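Local coordinates for EH1AB1 (Metagenome, PDB 6I8F), which hydrolyses esters as a member of the alpha/beta-hydrolase family, probably by way of a covalent acyl-enzyme intermediate, at residues A[115-127]-A[316-329]. Numbering follows the deposited sequence.
Sequences STCRRLANKSRCQ and NDEAAAVMGAHFGT
Ala-320 sits against the last turn of helix 115-124, its CB only 3.5 Å from Lys-123 CB, closer than usual carbon packing. Leu-120 CD2 lies over the same methyl and against Asn-316 O, while the bent end of Met-323 brings CE to 3.7 Å from Ser-124 CB. Gly-324 continues this close strip: its CA passes Ser-124 O at 3.6 Å, so the two backbones come close here. Ser-124 OG, turned between its own N and carbonyl carbon (chi1 71°), donates back to Leu-120 O; by accepting from Cys-126 N it also forms an ST turn just past the helix end. The helix axes approach to 8.0 Å and cross at -42°. In this alpha/beta-hydrolase fold they are neighbours on one side of the central sheet, with Met-323 and Phe-327 resting on strand 94-100. Cys-126 SG meets the edge of the Phe-327 ring. Beyond that ring a Schellman motif at Gly-328 turns the chain back, and Thr-329 OG1 donates to Ser-124 O (2.7 Å). Toward the looser side, partly exposed Arg-119 and Lys-123 close on the buried Asp-317. Arg-119, extended, grips Asp-317 side-on: NE reaches OD1 at 2.7 Å from a tilt, NH2 reaches OD2 at 2.8 Å in the guanidinium plane. Lys-123 bends its chain along this carboxylate; NZ forms a long salt bridge to Asp-317 OD2, and a weakly held water bridges the two. At the exposed corner, Arg-125 NH1 holds the C-terminal Thr-329 OXT at 2.6 Å, nearly straight, beside Arg-125 of the second subunit.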
loop_
_atom_site.group_PDB
_atom_site.type_symbol
_atom_site.label_atom_id
_atom_site.label_comp_id
_atom_site.label_asym_id
_atom_site.label_seq_id
_atom_site.Cartn_x
_atom_site.Cartn_y
_atom_site.Cartn_z
ATOM N N SER A 115 -2.708 -6.110 21.637
ATOM C CA SER A 115 -1.737 -6.919 20.874
ATOM C C SER A 115 -1.504 -6.320 19.474
ATOM O O SER A 115 -0.372 -6.357 18.954
ATOM C CB SER A 115 -2.163 -8.373 20.772
ATOM O OG SER A 115 -2.156 -9.011 22.053
ATOM N N THR A 116 -2.579 -5.795 18.876
ATOM C CA THR A 116 -2.561 -5.168 17.570
ATOM C C THR A 116 -1.728 -3.884 17.604
ATOM O O THR A 116 -0.934 -3.640 16.694
ATOM C CB THR A 116 -3.982 -4.883 17.073
ATOM O OG1 THR A 116 -4.640 -6.149 16.968
ATOM C CG2 THR A 116 -4.004 -4.136 15.756
ATOM N N CYS A 117 -1.935 -3.047 18.622
ATOM C CA CYS A 117 -1.180 -1.807 18.747
ATOM C C CYS A 117 0.305 -2.095 18.984
ATOM O O CYS A 117 1.150 -1.404 18.421
ATOM C CB CYS A 117 -1.717 -0.923 19.857
ATOM S SG CYS A 117 -3.261 -0.106 19.377
ATOM N N ARG A 118 0.594 -3.122 19.786
ATOM C CA ARG A 118 1.975 -3.543 20.053
ATOM C C ARG A 118 2.651 -3.901 18.727
ATOM O O ARG A 118 3.775 -3.463 18.456
ATOM C CB ARG A 118 2.018 -4.730 21.022
ATOM C CG ARG A 118 1.771 -4.357 22.475
ATOM C CD ARG A 118 1.457 -5.596 23.298
ATOM N NE ARG A 118 1.358 -5.317 24.731
ATOM C CZ ARG A 118 2.379 -5.354 25.594
ATOM N NH1 ARG A 118 3.587 -5.739 25.204
ATOM N NH2 ARG A 118 2.173 -4.996 26.853
ATOM N N ARG A 119 1.952 -4.705 17.913
ATOM C CA ARG A 119 2.507 -5.184 16.654
ATOM C C ARG A 119 2.698 -3.992 15.715
ATOM O O ARG A 119 3.722 -3.903 15.051
ATOM C CB ARG A 119 1.638 -6.272 16.022
ATOM C CG ARG A 119 2.301 -6.983 14.854
ATOM C CD ARG A 119 1.513 -8.182 14.341
ATOM N NE ARG A 119 2.191 -8.806 13.215
ATOM C CZ ARG A 119 2.960 -9.894 13.291
ATOM N NH1 ARG A 119 3.061 -10.542 14.435
ATOM N NH2 ARG A 119 3.589 -10.346 12.209
ATOM N N LEU A 120 1.728 -3.067 15.681
ATOM C CA LEU A 120 1.844 -1.905 14.786
ATOM C C LEU A 120 3.078 -1.076 15.164
ATOM O O LEU A 120 3.787 -0.590 14.294
ATOM C CB LEU A 120 0.570 -1.058 14.850
ATOM C CG LEU A 120 -0.671 -1.651 14.180
ATOM C CD1 LEU A 120 -1.869 -0.738 14.381
ATOM C CD2 LEU A 120 -0.444 -1.896 12.696
ATOM N N ALA A 121 3.305 -0.882 16.469
ATOM C CA ALA A 121 4.451 -0.093 16.948
ATOM C C ALA A 121 5.761 -0.740 16.482
ATOM O O ALA A 121 6.585 -0.081 15.847
ATOM C CB ALA A 121 4.401 0.070 18.444
ATOM N N ASN A 122 5.931 -2.029 16.779
ATOM C CA ASN A 122 7.166 -2.754 16.483
ATOM C C ASN A 122 7.460 -2.748 14.973
ATOM O O ASN A 122 8.590 -2.516 14.570
ATOM C CB ASN A 122 7.125 -4.179 17.036
ATOM C CG ASN A 122 7.293 -4.232 18.537
ATOM O OD1 ASN A 122 7.717 -3.258 19.150
ATOM N ND2 ASN A 122 6.979 -5.365 19.145
ATOM N N LYS A 123 6.428 -2.970 14.156
ATOM C CA LYS A 123 6.578 -3.152 12.720
ATOM C C LYS A 123 6.789 -1.798 12.033
ATOM O O LYS A 123 7.530 -1.711 11.070
ATOM C CB LYS A 123 5.348 -3.852 12.144
ATOM C CG LYS A 123 5.176 -5.295 12.581
ATOM C CD LYS A 123 6.127 -6.246 11.906
ATOM C CE LYS A 123 6.039 -7.637 12.491
ATOM N NZ LYS A 123 6.919 -8.570 11.753
ATOM N N SER A 124 6.143 -0.746 12.550
ATOM C CA SER A 124 6.229 0.575 11.964
ATOM C C SER A 124 7.470 1.334 12.446
ATOM O O SER A 124 7.901 2.258 11.770
ATOM C CB SER A 124 4.994 1.367 12.255
ATOM O OG SER A 124 4.950 1.715 13.629
ATOM N N ARG A 125 7.996 0.968 13.623
ATOM C CA ARG A 125 9.030 1.737 14.337
ATOM C C ARG A 125 8.464 3.101 14.742
ATOM O O ARG A 125 9.223 4.059 14.962
ATOM C CB ARG A 125 10.297 1.920 13.493
ATOM C CG ARG A 125 10.890 0.629 12.940
ATOM C CD ARG A 125 12.228 0.911 12.268
ATOM N NE ARG A 125 12.789 -0.241 11.573
ATOM C CZ ARG A 125 13.836 -0.219 10.746
ATOM N NH1 ARG A 125 14.234 0.902 10.162
ATOM N NH2 ARG A 125 14.481 -1.345 10.506
ATOM N N CYS A 126 7.132 3.181 14.843
ATOM C CA CYS A 126 6.431 4.370 15.296
ATOM C C CYS A 126 5.848 4.109 16.686
ATOM O O CYS A 126 5.413 3.006 16.966
ATOM C CB CYS A 126 5.294 4.743 14.353
ATOM S SG CYS A 126 5.843 5.254 12.705
ATOM N N GLN A 127 5.864 5.133 17.547
ATOM C CA GLN A 127 5.064 5.118 18.768
ATOM C C GLN A 127 3.590 4.937 18.378
ATOM O O GLN A 127 3.160 5.525 17.399
ATOM C CB GLN A 127 5.248 6.425 19.540
ATOM C CG GLN A 127 4.369 6.499 20.781
ATOM C CD GLN A 127 4.713 7.640 21.708
ATOM O OE1 GLN A 127 4.765 7.456 22.921
ATOM N NE2 GLN A 127 4.900 8.830 21.157
ATOM N N ASN A 316 -1.825 -6.092 9.577
ATOM C CA ASN A 316 -1.090 -5.345 10.612
ATOM C C ASN A 316 0.253 -4.882 10.034
ATOM O O ASN A 316 0.574 -3.686 10.032
ATOM C CB ASN A 316 -0.827 -6.169 11.881
ATOM C CG ASN A 316 -2.045 -6.497 12.730
ATOM O OD1 ASN A 316 -1.938 -7.309 13.660
ATOM N ND2 ASN A 316 -3.192 -5.890 12.442
ATOM N N ASP A 317 1.033 -5.851 9.540
ATOM C CA ASP A 317 2.393 -5.601 9.053
ATOM C C ASP A 317 2.370 -4.641 7.851
ATOM O O ASP A 317 3.239 -3.771 7.735
ATOM C CB ASP A 317 3.100 -6.923 8.739
ATOM C CG ASP A 317 3.313 -7.779 9.978
ATOM O OD1 ASP A 317 3.033 -7.282 11.101
ATOM O OD2 ASP A 317 3.722 -8.947 9.826
ATOM N N GLU A 318 1.394 -4.798 6.944
ATOM C CA GLU A 318 1.304 -3.916 5.771
ATOM C C GLU A 318 0.967 -2.472 6.191
ATOM O O GLU A 318 1.573 -1.521 5.715
ATOM C CB GLU A 318 0.280 -4.422 4.755
ATOM C CG GLU A 318 0.193 -3.515 3.553
ATOM C CD GLU A 318 -0.611 -4.013 2.367
ATOM O OE1 GLU A 318 -1.238 -5.098 2.456
ATOM O OE2 GLU A 318 -0.618 -3.289 1.365
ATOM N N ALA A 319 -0.025 -2.304 7.062
ATOM C CA ALA A 319 -0.417 -0.973 7.537
ATOM C C ALA A 319 0.785 -0.282 8.203
ATOM O O ALA A 319 1.125 0.867 7.890
ATOM C CB ALA A 319 -1.579 -1.099 8.488
ATOM N N ALA A 320 1.439 -1.016 9.104
ATOM C CA ALA A 320 2.623 -0.547 9.824
ATOM C C ALA A 320 3.734 -0.172 8.831
ATOM O O ALA A 320 4.377 0.859 8.976
ATOM C CB ALA A 320 3.085 -1.617 10.792
ATOM N N ALA A 321 3.952 -1.036 7.835
ATOM C CA ALA A 321 5.026 -0.878 6.876
ATOM C C ALA A 321 4.825 0.405 6.070
ATOM O O ALA A 321 5.756 1.151 5.871
ATOM C CB ALA A 321 5.068 -2.076 5.961
ATOM N N VAL A 322 3.594 0.636 5.603
ATOM C CA VAL A 322 3.294 1.782 4.777
ATOM C C VAL A 322 3.444 3.070 5.608
ATOM O O VAL A 322 3.975 4.073 5.123
ATOM C CB VAL A 322 1.899 1.645 4.142
ATOM C CG1 VAL A 322 1.446 2.927 3.462
ATOM C CG2 VAL A 322 1.827 0.470 3.179
ATOM N N MET A 323 2.933 3.060 6.846
ATOM C CA MET A 323 3.035 4.228 7.705
ATOM C C MET A 323 4.517 4.543 7.983
ATOM O O MET A 323 4.942 5.688 7.863
ATOM C CB MET A 323 2.305 4.034 9.035
ATOM C CG MET A 323 2.384 5.283 9.920
ATOM S SD MET A 323 1.373 5.131 11.392
ATOM C CE MET A 323 2.199 3.761 12.196
ATOM N N GLY A 324 5.288 3.522 8.370
ATOM C CA GLY A 324 6.729 3.667 8.670
ATOM C C GLY A 324 7.520 4.202 7.492
ATOM O O GLY A 324 8.390 5.087 7.648
ATOM N N ALA A 325 7.224 3.659 6.308
ATOM C CA ALA A 325 7.814 4.115 5.050
ATOM C C ALA A 325 7.459 5.585 4.817
ATOM O O ALA A 325 8.313 6.393 4.416
ATOM C CB ALA A 325 7.342 3.252 3.907
ATOM N N HIS A 326 6.199 5.939 5.081
ATOM C CA HIS A 326 5.768 7.303 4.871
ATOM C C HIS A 326 6.572 8.245 5.783
ATOM O O HIS A 326 6.981 9.305 5.359
ATOM C CB HIS A 326 4.251 7.456 5.071
ATOM C CG HIS A 326 3.781 8.838 4.761
ATOM N ND1 HIS A 326 3.616 9.291 3.455
ATOM C CD2 HIS A 326 3.495 9.885 5.569
ATOM C CE1 HIS A 326 3.234 10.557 3.481
ATOM N NE2 HIS A 326 3.140 10.942 4.766
ATOM N N PHE A 327 6.804 7.829 7.029
ATOM C CA PHE A 327 7.438 8.674 8.036
ATOM C C PHE A 327 8.968 8.526 8.045
ATOM O O PHE A 327 9.637 9.206 8.837
ATOM C CB PHE A 327 6.836 8.364 9.415
ATOM C CG PHE A 327 5.488 8.991 9.677
ATOM C CD1 PHE A 327 5.131 10.201 9.097
ATOM C CD2 PHE A 327 4.592 8.396 10.548
ATOM C CE1 PHE A 327 3.897 10.783 9.358
ATOM C CE2 PHE A 327 3.360 8.978 10.809
ATOM C CZ PHE A 327 3.013 10.171 10.216
ATOM N N GLY A 328 9.514 7.656 7.183
ATOM C CA GLY A 328 10.963 7.500 7.005
ATOM C C GLY A 328 11.631 6.731 8.137
ATOM O O GLY A 328 12.754 7.019 8.472
ATOM N N THR A 329 10.963 5.715 8.707
ATOM C CA THR A 329 11.528 5.016 9.859
ATOM C C THR A 329 12.373 3.815 9.413
ATOM O O THR A 329 12.366 3.416 8.257
ATOM C CB THR A 329 10.447 4.547 10.833
ATOM O OG1 THR A 329 9.687 3.545 10.165
ATOM C CG2 THR A 329 9.557 5.677 11.299
ATOM O OXT THR A 329 13.070 3.213 10.245
HETATM O O HOH W 1 -2.930 -8.206 15.866
HETATM O O HOH W 2 6.786 -8.650 8.452
#